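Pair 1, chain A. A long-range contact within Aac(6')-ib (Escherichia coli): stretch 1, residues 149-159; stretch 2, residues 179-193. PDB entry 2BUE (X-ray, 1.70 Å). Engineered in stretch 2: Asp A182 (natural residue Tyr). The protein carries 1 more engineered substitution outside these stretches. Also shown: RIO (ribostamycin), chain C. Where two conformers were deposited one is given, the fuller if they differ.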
# COMPACT_ATOMS: atom_id res chain seq x y z
N VAL A 149 -0.52 -3.43 -16.31
CA VAL A 149 0.25 -3.73 -15.09
C VAL A 149 0.88 -5.12 -15.21
O VAL A 149 0.21 -6.09 -15.54
CB VAL A 149 -0.66 -3.64 -13.85
CG1 VAL A 149 0.08 -4.20 -12.62
CG2 VAL A 149 -1.11 -2.19 -13.64
N THR A 150 2.18 -5.22 -14.91
CA THR A 150 2.94 -6.46 -15.15
C THR A 150 3.31 -7.20 -13.87
O THR A 150 3.46 -8.43 -13.85
CB THR A 150 4.25 -6.13 -15.87
OG1 THR A 150 4.95 -5.09 -15.16
CG2 THR A 150 3.95 -5.68 -17.32
N LYS A 151 3.46 -6.43 -12.80
CA LYS A 151 4.00 -6.97 -11.54
C LYS A 151 3.67 -5.98 -10.44
O LYS A 151 3.67 -4.77 -10.70
CB LYS A 151 5.53 -7.07 -11.67
CG LYS A 151 6.21 -7.64 -10.42
CD LYS A 151 7.67 -7.95 -10.74
CE LYS A 151 8.52 -6.70 -10.82
NZ LYS A 151 9.94 -6.99 -11.32
N ILE A 152 3.34 -6.49 -9.25
CA ILE A 152 3.14 -5.59 -8.11
C ILE A 152 4.29 -5.81 -7.15
O ILE A 152 4.77 -6.93 -7.00
CB ILE A 152 1.78 -5.80 -7.44
CG1 ILE A 152 0.66 -5.74 -8.49
CG2 ILE A 152 1.55 -4.76 -6.34
CD1 ILE A 152 -0.66 -6.26 -8.00
N GLN A 153 4.76 -4.71 -6.56
CA GLN A 153 5.84 -4.78 -5.57
C GLN A 153 5.38 -4.17 -4.26
O GLN A 153 4.42 -3.37 -4.21
CB GLN A 153 7.10 -4.04 -6.05
CG GLN A 153 6.87 -2.51 -6.14
CD GLN A 153 8.11 -1.75 -6.59
OE1 GLN A 153 8.85 -2.19 -7.48
NE2 GLN A 153 8.30 -0.57 -6.00
N THR A 154 6.06 -4.54 -3.18
CA THR A 154 5.91 -3.80 -1.92
C THR A 154 7.25 -3.87 -1.18
O THR A 154 8.10 -4.69 -1.54
CB THR A 154 4.74 -4.32 -1.07
OG1 THR A 154 4.46 -3.37 -0.02
CG2 THR A 154 5.04 -5.70 -0.52
N ASP A 155 7.42 -3.02 -0.18
CA ASP A 155 8.74 -2.79 0.41
C ASP A 155 8.68 -2.56 1.93
O ASP A 155 9.14 -1.52 2.42
CB ASP A 155 9.46 -1.63 -0.31
CG ASP A 155 8.80 -0.26 -0.04
OD1 ASP A 155 7.57 -0.23 0.22
OD2 ASP A 155 9.53 0.76 -0.06
N PRO A 156 8.12 -3.54 2.67
CA PRO A 156 8.02 -3.38 4.12
C PRO A 156 9.40 -3.24 4.77
O PRO A 156 10.39 -3.74 4.24
CB PRO A 156 7.36 -4.68 4.60
CG PRO A 156 7.69 -5.71 3.48
CD PRO A 156 7.61 -4.85 2.22
N SER A 157 9.45 -2.53 5.89
CA SER A 157 10.64 -2.52 6.73
C SER A 157 11.02 -3.95 7.14
O SER A 157 10.13 -4.76 7.46
CB SER A 157 10.32 -1.76 8.01
OG SER A 157 11.29 -2.04 9.01
N PRO A 158 12.33 -4.24 7.20
CA PRO A 158 12.78 -5.54 7.73
C PRO A 158 12.26 -5.81 9.16
O PRO A 158 12.12 -6.97 9.53
CB PRO A 158 14.32 -5.41 7.75
CG PRO A 158 14.60 -4.35 6.67
CD PRO A 158 13.47 -3.38 6.82
N SER A 159 12.00 -4.74 9.92
CA SER A 159 11.49 -4.83 11.30
C SER A 159 10.01 -5.25 11.34
O SER A 159 9.53 -5.77 12.35
CB SER A 159 11.65 -3.48 12.03
OG SER A 159 13.01 -3.07 12.19
N THR A 179 18.05 -0.92 -0.88
CA THR A 179 18.24 0.38 -0.26
C THR A 179 17.22 1.34 -0.82
O THR A 179 17.19 1.55 -2.02
CB THR A 179 19.65 0.96 -0.52
OG1 THR A 179 20.61 0.04 0.02
CG2 THR A 179 19.79 2.29 0.19
N THR A 180 16.39 1.91 0.06
CA THR A 180 15.40 2.95 -0.34
C THR A 180 15.62 4.25 0.45
O THR A 180 16.36 4.26 1.46
CB THR A 180 13.96 2.48 -0.06
OG1 THR A 180 13.66 2.63 1.34
CG2 THR A 180 13.73 1.02 -0.53
N PRO A 181 14.99 5.35 0.01
CA PRO A 181 15.05 6.59 0.82
C PRO A 181 14.56 6.44 2.26
O PRO A 181 14.92 7.25 3.13
CB PRO A 181 14.17 7.57 0.02
CG PRO A 181 14.31 7.10 -1.40
CD PRO A 181 14.30 5.57 -1.28
N ASP A 182 13.76 5.41 2.53
CA ASP A 182 13.28 5.12 3.88
C ASP A 182 14.10 4.01 4.55
O ASP A 182 13.62 3.36 5.50
CB ASP A 182 11.79 4.76 3.88
CG ASP A 182 10.90 5.98 3.60
OD1 ASP A 182 11.42 7.11 3.70
OD2 ASP A 182 9.71 5.80 3.29
N GLY A 183 15.31 3.79 4.04
CA GLY A 183 16.21 2.75 4.57
C GLY A 183 16.12 1.42 3.85
O GLY A 183 15.40 1.28 2.86
N PRO A 184 16.84 0.42 4.35
CA PRO A 184 16.76 -0.93 3.81
C PRO A 184 15.31 -1.40 3.89
O PRO A 184 14.63 -1.12 4.88
CB PRO A 184 17.62 -1.76 4.79
CG PRO A 184 18.52 -0.76 5.43
CD PRO A 184 17.75 0.52 5.51
N ALA A 185 14.85 -2.11 2.85
CA ALA A 185 13.52 -2.66 2.82
C ALA A 185 13.57 -4.07 2.26
O ALA A 185 14.50 -4.42 1.52
CB ALA A 185 12.58 -1.79 1.95
N VAL A 186 12.58 -4.87 2.63
CA VAL A 186 12.46 -6.21 2.07
C VAL A 186 11.62 -6.07 0.80
O VAL A 186 10.42 -5.84 0.88
CB VAL A 186 11.83 -7.19 3.06
CG1 VAL A 186 11.66 -8.57 2.43
CG2 VAL A 186 12.73 -7.28 4.33
N TYR A 187 12.28 -6.21 -0.36
CA TYR A 187 11.59 -6.08 -1.64
C TYR A 187 10.78 -7.36 -1.89
O TYR A 187 11.32 -8.47 -1.87
CB TYR A 187 12.62 -5.89 -2.74
CG TYR A 187 11.99 -5.49 -4.03
CD1 TYR A 187 11.28 -4.28 -4.15
CD2 TYR A 187 12.09 -6.33 -5.14
CE1 TYR A 187 10.69 -3.90 -5.37
CE2 TYR A 187 11.49 -5.97 -6.37
CZ TYR A 187 10.78 -4.77 -6.47
OH TYR A 187 10.18 -4.47 -7.67
N MET A 188 9.48 -7.19 -2.12
CA MET A 188 8.57 -8.32 -2.34
C MET A 188 7.78 -8.09 -3.62
O MET A 188 7.39 -6.97 -3.91
CB MET A 188 7.59 -8.44 -1.18
CG MET A 188 8.31 -8.64 0.18
SD MET A 188 7.15 -8.85 1.53
CE MET A 188 6.47 -10.47 1.22
N VAL A 189 7.52 -9.16 -4.36
CA VAL A 189 6.80 -9.02 -5.63
C VAL A 189 5.77 -10.12 -5.85
O VAL A 189 5.85 -11.23 -5.29
CB VAL A 189 7.78 -8.95 -6.86
CG1 VAL A 189 8.83 -7.85 -6.72
CG2 VAL A 189 8.41 -10.31 -7.17
N GLN A 190 4.79 -9.81 -6.71
CA GLN A 190 3.82 -10.76 -7.20
C GLN A 190 3.63 -10.45 -8.70
O GLN A 190 3.20 -9.36 -9.04
CB GLN A 190 2.50 -10.58 -6.46
CG GLN A 190 1.48 -11.64 -6.80
CD GLN A 190 0.24 -11.61 -5.94
OE1 GLN A 190 0.13 -10.89 -4.91
NE2 GLN A 190 -0.72 -12.43 -6.33
N THR A 191 3.99 -11.38 -9.58
CA THR A 191 3.89 -11.15 -11.03
C THR A 191 2.48 -11.46 -11.53
O THR A 191 1.74 -12.21 -10.89
CB THR A 191 4.86 -12.05 -11.83
OG1 THR A 191 4.49 -13.42 -11.63
CG2 THR A 191 6.34 -11.81 -11.37
N ARG A 192 2.14 -10.94 -12.70
CA ARG A 192 0.85 -11.25 -13.29
C ARG A 192 0.74 -12.75 -13.53
O ARG A 192 -0.30 -13.31 -13.28
CB ARG A 192 0.63 -10.49 -14.59
CG ARG A 192 -0.73 -10.83 -15.22
CD ARG A 192 -0.97 -10.04 -16.50
NE ARG A 192 -1.21 -8.62 -16.24
CZ ARG A 192 -2.38 -8.10 -15.86
NH1 ARG A 192 -3.44 -8.89 -15.67
NH2 ARG A 192 -2.48 -6.79 -15.62
N GLN A 193 1.83 -13.38 -13.99
CA GLN A 193 1.80 -14.84 -14.26
C GLN A 193 1.47 -15.63 -12.99
O GLN A 193 0.66 -16.57 -13.02
CB GLN A 193 3.11 -15.32 -14.87
CG GLN A 193 3.05 -16.80 -15.35
CD GLN A 193 4.32 -17.29 -16.05
OE1 GLN A 193 5.43 -17.21 -15.50
NE2 GLN A 193 4.16 -17.83 -17.27
O1 RIO C . 2.68 7.99 2.02
C1 RIO C . 2.41 8.93 0.97
C2 RIO C . 3.70 9.72 0.69
O2 RIO C . 4.88 8.94 0.96
C3 RIO C . 5.30 8.27 -0.24
O3 RIO C . 5.00 6.86 -0.17
C4 RIO C . 6.18 5.99 -0.41
C5 RIO C . 6.39 5.72 -1.93
O4 RIO C . 6.67 6.92 -2.62
C6 RIO C . 7.50 4.69 -2.22
N1 RIO C . 7.49 4.38 -3.68
C7 RIO C . 7.26 3.38 -1.42
C8 RIO C . 7.16 3.69 0.09
N2 RIO C . 7.00 2.41 0.83
C9 RIO C . 5.96 4.67 0.38
O5 RIO C . 6.07 4.99 1.80
C10 RIO C . 4.82 5.04 2.47
O6 RIO C . 4.42 3.76 2.90
C11 RIO C . 5.22 3.17 3.98
C12 RIO C . 4.49 1.86 4.39
N3 RIO C . 4.75 0.80 3.41
C13 RIO C . 5.34 4.13 5.20
O7 RIO C . 6.27 3.55 6.14
C14 RIO C . 5.84 5.52 4.73
O8 RIO C . 5.99 6.46 5.83
C15 RIO C . 4.92 6.08 3.63
N4 RIO C . 5.40 7.37 3.11
C16 RIO C . 4.58 9.00 -1.40
O9 RIO C . 5.59 9.57 -2.22
C17 RIO C . 3.87 10.20 -0.74
O10 RIO C . 4.81 11.31 -0.72
O HOH W 1 11.13 -4.50 -10.43
O HOH W 2 10.99 1.79 1.89

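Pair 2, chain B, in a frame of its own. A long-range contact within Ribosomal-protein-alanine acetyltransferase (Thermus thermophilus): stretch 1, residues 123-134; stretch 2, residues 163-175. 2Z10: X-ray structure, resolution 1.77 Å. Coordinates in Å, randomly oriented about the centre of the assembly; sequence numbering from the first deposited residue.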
# COMPACT_ATOMS: atom_id res chain seq x y z
N ALA B 123 17.58 0.20 4.99
CA ALA B 123 16.34 0.13 4.23
C ALA B 123 16.70 0.09 2.75
O ALA B 123 17.67 0.71 2.31
CB ALA B 123 15.52 1.39 4.49
N GLU B 124 15.91 -0.64 1.96
CA GLU B 124 16.12 -0.69 0.54
C GLU B 124 15.20 0.31 -0.15
O GLU B 124 15.51 0.84 -1.22
CB GLU B 124 15.76 -2.09 0.04
CG GLU B 124 15.96 -2.28 -1.46
CD GLU B 124 17.35 -1.90 -1.93
OE1 GLU B 124 18.34 -2.33 -1.27
OE2 GLU B 124 17.44 -1.19 -2.96
N ARG B 125 14.04 0.57 0.46
CA ARG B 125 13.07 1.46 -0.18
C ARG B 125 12.39 2.40 0.79
O ARG B 125 11.90 1.95 1.83
CB ARG B 125 11.96 0.60 -0.85
CG ARG B 125 10.73 1.38 -1.36
CD ARG B 125 9.52 0.40 -1.73
NE ARG B 125 8.32 1.17 -2.09
CZ ARG B 125 8.14 1.76 -3.27
NH1 ARG B 125 9.06 1.64 -4.22
NH2 ARG B 125 7.08 2.53 -3.50
N VAL B 126 12.39 3.68 0.45
CA VAL B 126 11.61 4.64 1.25
C VAL B 126 10.59 5.24 0.28
O VAL B 126 10.94 5.80 -0.78
CB VAL B 126 12.46 5.77 1.83
CG1 VAL B 126 11.53 6.84 2.48
CG2 VAL B 126 13.40 5.16 2.89
N GLN B 127 9.31 5.13 0.63
CA GLN B 127 8.32 5.71 -0.30
C GLN B 127 7.65 6.94 0.28
O GLN B 127 7.72 7.15 1.49
CB GLN B 127 7.28 4.66 -0.70
CG GLN B 127 6.26 4.30 0.30
CD GLN B 127 5.09 3.50 -0.34
OE1 GLN B 127 5.26 2.82 -1.36
NE2 GLN B 127 3.94 3.55 0.29
N PHE B 128 7.10 7.76 -0.60
CA PHE B 128 6.38 8.97 -0.23
C PHE B 128 5.06 8.90 -0.98
O PHE B 128 5.01 8.40 -2.10
CB PHE B 128 7.09 10.24 -0.70
CG PHE B 128 8.49 10.38 -0.17
CD1 PHE B 128 8.72 11.11 0.98
CD2 PHE B 128 9.56 9.75 -0.81
CE1 PHE B 128 10.01 11.23 1.51
CE2 PHE B 128 10.85 9.86 -0.29
CZ PHE B 128 11.07 10.61 0.89
N LYS B 129 4.00 9.42 -0.39
CA LYS B 129 2.73 9.39 -1.08
C LYS B 129 2.11 10.77 -0.96
O LYS B 129 2.02 11.30 0.15
CB LYS B 129 1.87 8.32 -0.40
CG LYS B 129 0.74 7.78 -1.19
CD LYS B 129 0.08 6.58 -0.47
CE LYS B 129 0.82 5.29 -0.76
NZ LYS B 129 0.35 4.19 0.14
N VAL B 130 1.73 11.38 -2.06
CA VAL B 130 1.13 12.71 -1.97
C VAL B 130 -0.09 12.84 -2.86
O VAL B 130 -0.19 12.21 -3.89
CB VAL B 130 2.13 13.79 -2.37
CG1 VAL B 130 3.29 13.80 -1.38
CG2 VAL B 130 2.68 13.52 -3.76
N ASP B 131 -0.99 13.70 -2.45
CA ASP B 131 -2.21 13.93 -3.23
C ASP B 131 -1.84 14.45 -4.60
O ASP B 131 -0.95 15.30 -4.74
CB ASP B 131 -3.06 14.97 -2.49
CG ASP B 131 -4.51 15.02 -2.99
OD1 ASP B 131 -4.75 15.19 -4.20
OD2 ASP B 131 -5.41 14.90 -2.13
N LEU B 132 -2.50 13.95 -5.63
CA LEU B 132 -2.24 14.40 -6.99
C LEU B 132 -2.49 15.91 -7.08
O LEU B 132 -1.95 16.57 -7.96
CB LEU B 132 -3.16 13.67 -7.97
CG LEU B 132 -3.07 14.02 -9.46
CD1 LEU B 132 -1.72 13.65 -10.04
CD2 LEU B 132 -4.21 13.26 -10.20
N ARG B 133 -3.31 16.45 -6.18
CA ARG B 133 -3.58 17.88 -6.22
C ARG B 133 -2.52 18.71 -5.50
O ARG B 133 -2.50 19.94 -5.64
CB ARG B 133 -4.94 18.19 -5.59
CG ARG B 133 -6.15 17.60 -6.33
CD ARG B 133 -7.38 17.70 -5.42
NE ARG B 133 -7.07 17.14 -4.09
CZ ARG B 133 -7.85 17.22 -3.01
NH1 ARG B 133 -9.02 17.85 -3.07
NH2 ARG B 133 -7.45 16.70 -1.86
N ASN B 134 -1.65 18.06 -4.72
CA ASN B 134 -0.60 18.76 -3.96
C ASN B 134 0.62 19.01 -4.86
O ASN B 134 1.62 18.28 -4.83
CB ASN B 134 -0.20 17.93 -2.74
CG ASN B 134 0.66 18.70 -1.75
OD1 ASN B 134 1.12 19.80 -2.06
ND2 ASN B 134 0.86 18.14 -0.55
N PHE B 163 -13.31 11.37 -3.80
CA PHE B 163 -12.10 10.56 -3.82
C PHE B 163 -10.87 11.35 -4.27
O PHE B 163 -10.99 12.34 -5.00
CB PHE B 163 -12.31 9.39 -4.78
CG PHE B 163 -13.24 8.36 -4.24
CD1 PHE B 163 -12.78 7.38 -3.38
CD2 PHE B 163 -14.60 8.37 -4.59
CE1 PHE B 163 -13.66 6.41 -2.86
CE2 PHE B 163 -15.49 7.40 -4.07
CZ PHE B 163 -15.01 6.43 -3.21
N ARG B 164 -9.70 10.95 -3.80
CA ARG B 164 -8.46 11.60 -4.18
C ARG B 164 -7.50 10.55 -4.72
O ARG B 164 -7.57 9.38 -4.34
CB ARG B 164 -7.84 12.30 -2.96
CG ARG B 164 -8.73 13.44 -2.41
CD ARG B 164 -8.91 14.52 -3.47
NE ARG B 164 -10.03 15.41 -3.14
CZ ARG B 164 -10.88 15.92 -4.03
NH1 ARG B 164 -10.75 15.64 -5.32
NH2 ARG B 164 -11.88 16.71 -3.63
N ASP B 165 -6.61 10.98 -5.61
CA ASP B 165 -5.58 10.13 -6.22
C ASP B 165 -4.27 10.39 -5.48
O ASP B 165 -3.97 11.55 -5.12
CB ASP B 165 -5.36 10.48 -7.67
CG ASP B 165 -6.60 10.30 -8.53
OD1 ASP B 165 -7.54 9.60 -8.13
OD2 ASP B 165 -6.60 10.87 -9.64
N ASP B 166 -3.49 9.32 -5.28
CA ASP B 166 -2.20 9.43 -4.59
C ASP B 166 -1.06 9.19 -5.59
O ASP B 166 -1.08 8.20 -6.34
CB ASP B 166 -2.08 8.36 -3.49
CG ASP B 166 -2.80 8.72 -2.18
OD1 ASP B 166 -2.87 9.90 -1.81
OD2 ASP B 166 -3.26 7.79 -1.49
N VAL B 167 -0.06 10.09 -5.61
CA VAL B 167 1.09 9.90 -6.47
C VAL B 167 2.10 9.19 -5.57
O VAL B 167 2.36 9.65 -4.44
CB VAL B 167 1.72 11.25 -6.92
CG1 VAL B 167 2.88 10.99 -7.83
CG2 VAL B 167 0.66 12.13 -7.64
N VAL B 168 2.67 8.08 -6.03
CA VAL B 168 3.65 7.36 -5.23
C VAL B 168 5.04 7.63 -5.74
O VAL B 168 5.27 7.53 -6.95
CB VAL B 168 3.41 5.82 -5.30
CG1 VAL B 168 4.51 5.04 -4.49
CG2 VAL B 168 2.07 5.51 -4.76
N TYR B 169 5.96 7.98 -4.83
CA TYR B 169 7.36 8.24 -5.19
C TYR B 169 8.23 7.36 -4.33
O TYR B 169 7.80 6.91 -3.29
CB TYR B 169 7.78 9.66 -4.82
CG TYR B 169 7.20 10.76 -5.66
CD1 TYR B 169 7.95 11.35 -6.67
CD2 TYR B 169 5.91 11.24 -5.41
CE1 TYR B 169 7.43 12.40 -7.42
CE2 TYR B 169 5.40 12.29 -6.15
CZ TYR B 169 6.17 12.85 -7.15
OH TYR B 169 5.65 13.87 -7.88
N SER B 170 9.46 7.09 -4.77
CA SER B 170 10.35 6.36 -3.88
C SER B 170 11.79 6.71 -4.14
O SER B 170 12.15 7.25 -5.20
CB SER B 170 10.21 4.84 -4.00
OG SER B 170 10.71 4.37 -5.26
N VAL B 171 12.59 6.44 -3.12
CA VAL B 171 14.05 6.56 -3.19
C VAL B 171 14.54 5.18 -2.77
O VAL B 171 14.16 4.66 -1.70
CB VAL B 171 14.60 7.62 -2.21
CG1 VAL B 171 16.11 7.55 -2.17
CG2 VAL B 171 14.17 9.01 -2.69
N LEU B 172 15.36 4.58 -3.63
CA LEU B 172 15.94 3.27 -3.32
C LEU B 172 17.32 3.49 -2.71
O LEU B 172 17.95 4.53 -2.91
CB LEU B 172 16.11 2.42 -4.59
CG LEU B 172 14.77 2.17 -5.33
CD1 LEU B 172 15.04 1.29 -6.59
CD2 LEU B 172 13.77 1.51 -4.36
N LYS B 173 17.79 2.49 -1.97
CA LYS B 173 19.09 2.59 -1.31
C LYS B 173 20.19 2.99 -2.30
O LYS B 173 21.07 3.78 -1.96
CB LYS B 173 19.43 1.24 -0.68
CG LYS B 173 20.89 1.06 -0.27
CD LYS B 173 21.10 -0.35 0.31
CE LYS B 173 20.29 -0.49 1.58
NZ LYS B 173 20.52 0.69 2.49
N GLU B 174 20.13 2.45 -3.51
CA GLU B 174 21.16 2.78 -4.50
C GLU B 174 21.10 4.21 -4.95
O GLU B 174 22.09 4.75 -5.47
CB GLU B 174 21.04 1.91 -5.74
CG GLU B 174 20.80 0.46 -5.50
CD GLU B 174 19.32 0.16 -5.40
OE1 GLU B 174 18.82 0.17 -4.27
OE2 GLU B 174 18.66 -0.07 -6.47
N GLU B 175 19.94 4.84 -4.76
CA GLU B 175 19.73 6.22 -5.15
C GLU B 175 20.03 7.18 -3.99
O GLU B 175 20.15 8.39 -4.21
CB GLU B 175 18.27 6.40 -5.60
CG GLU B 175 17.97 5.51 -6.79
CD GLU B 175 16.52 5.47 -7.18
OE1 GLU B 175 15.62 5.68 -6.32
OE2 GLU B 175 16.26 5.22 -8.38
O HOH W 3 -6.35 13.78 -5.76

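The sharpest difference between these two antiparallel ladders lies at the position of Pro A156 in pair 1, which is Val B130 in pair 2. Valine has a backbone N-H and uses it: Val B130 N donates to Val B167 O at 3.0 Å, and Val B167 N returns a bond to Val B130 O at 2.7 Å. Proline has no such hydrogen, so the matching link in pair 1 is single, Val A186 N to Pro A156 O at 2.9 Å. The regular strand in pair 1 has already ended at Thr A154, whereas in pair 2 it runs on to Asp B131.

Beneath this difference the backbones agree closely, superposing at 0.6 Å over 14 central residues. Ile A152 and Gln A190 exchange two hydrogen bonds, N to O at 2.9 Å each way. Val B126 and Val B171 do the same at the matching positions, with Val B126 N to Val B171 O at 3.0 Å and Val B171 N to Val B126 O at 2.9 Å. The next such pair, Thr A154 with Met A188, matches Phe B128 with Tyr B169.

Side chains fill this common frame differently. On the face bearing Thr A154 and Met A188, pair 1 packs a small residue against a long one, Thr A154 CG2 lying 3.8 Å from Met A188 CB, while Pro A156 CG reaches Met A188 SD at 3.7 Å. Pair 2 uses aromatic rings here. Val B130 CG2 meets the edge of the tyrosine ring at Tyr B169 CE2, 3.8 Å away, and Phe B128 CE2 approaches Val B171 CG2 at 4.2 Å.

The glutamine found at the same position in both pairs, Gln A153 and Gln B127, illustrates how one residue can serve different neighbours. In pair 1 Tyr A187 OH donates to Gln A153 OE1 at 2.6 Å, and a water links the same hydroxyl to Lys A151 NZ. Val B168 occupies the matching position in pair 2 and offers no hydroxyl; Gln B127 OE1 instead accepts from Arg B125 NH2 at 2.8 Å, within its own strand.

Asp A155 contacts the bound ligand: ribostamycin N2 donates to Asp A155 OD1 at 2.8 Å. Its counterpart, Lys B129, lays its CG 3.7 Å from Asp B166 CB.

Near one end, Arg A192 NE and NH2 both donate to Val A149 O, at 3.0 and 2.8 Å. The side chain of Lys B173, at the matching position, makes one weak hydrogen bond, NZ to Ala B123 O at 2.9 Å, and the backbone bond beside it is kept in both pairs. The example shows one backbone register holding in both pairs while different side chains pack against it.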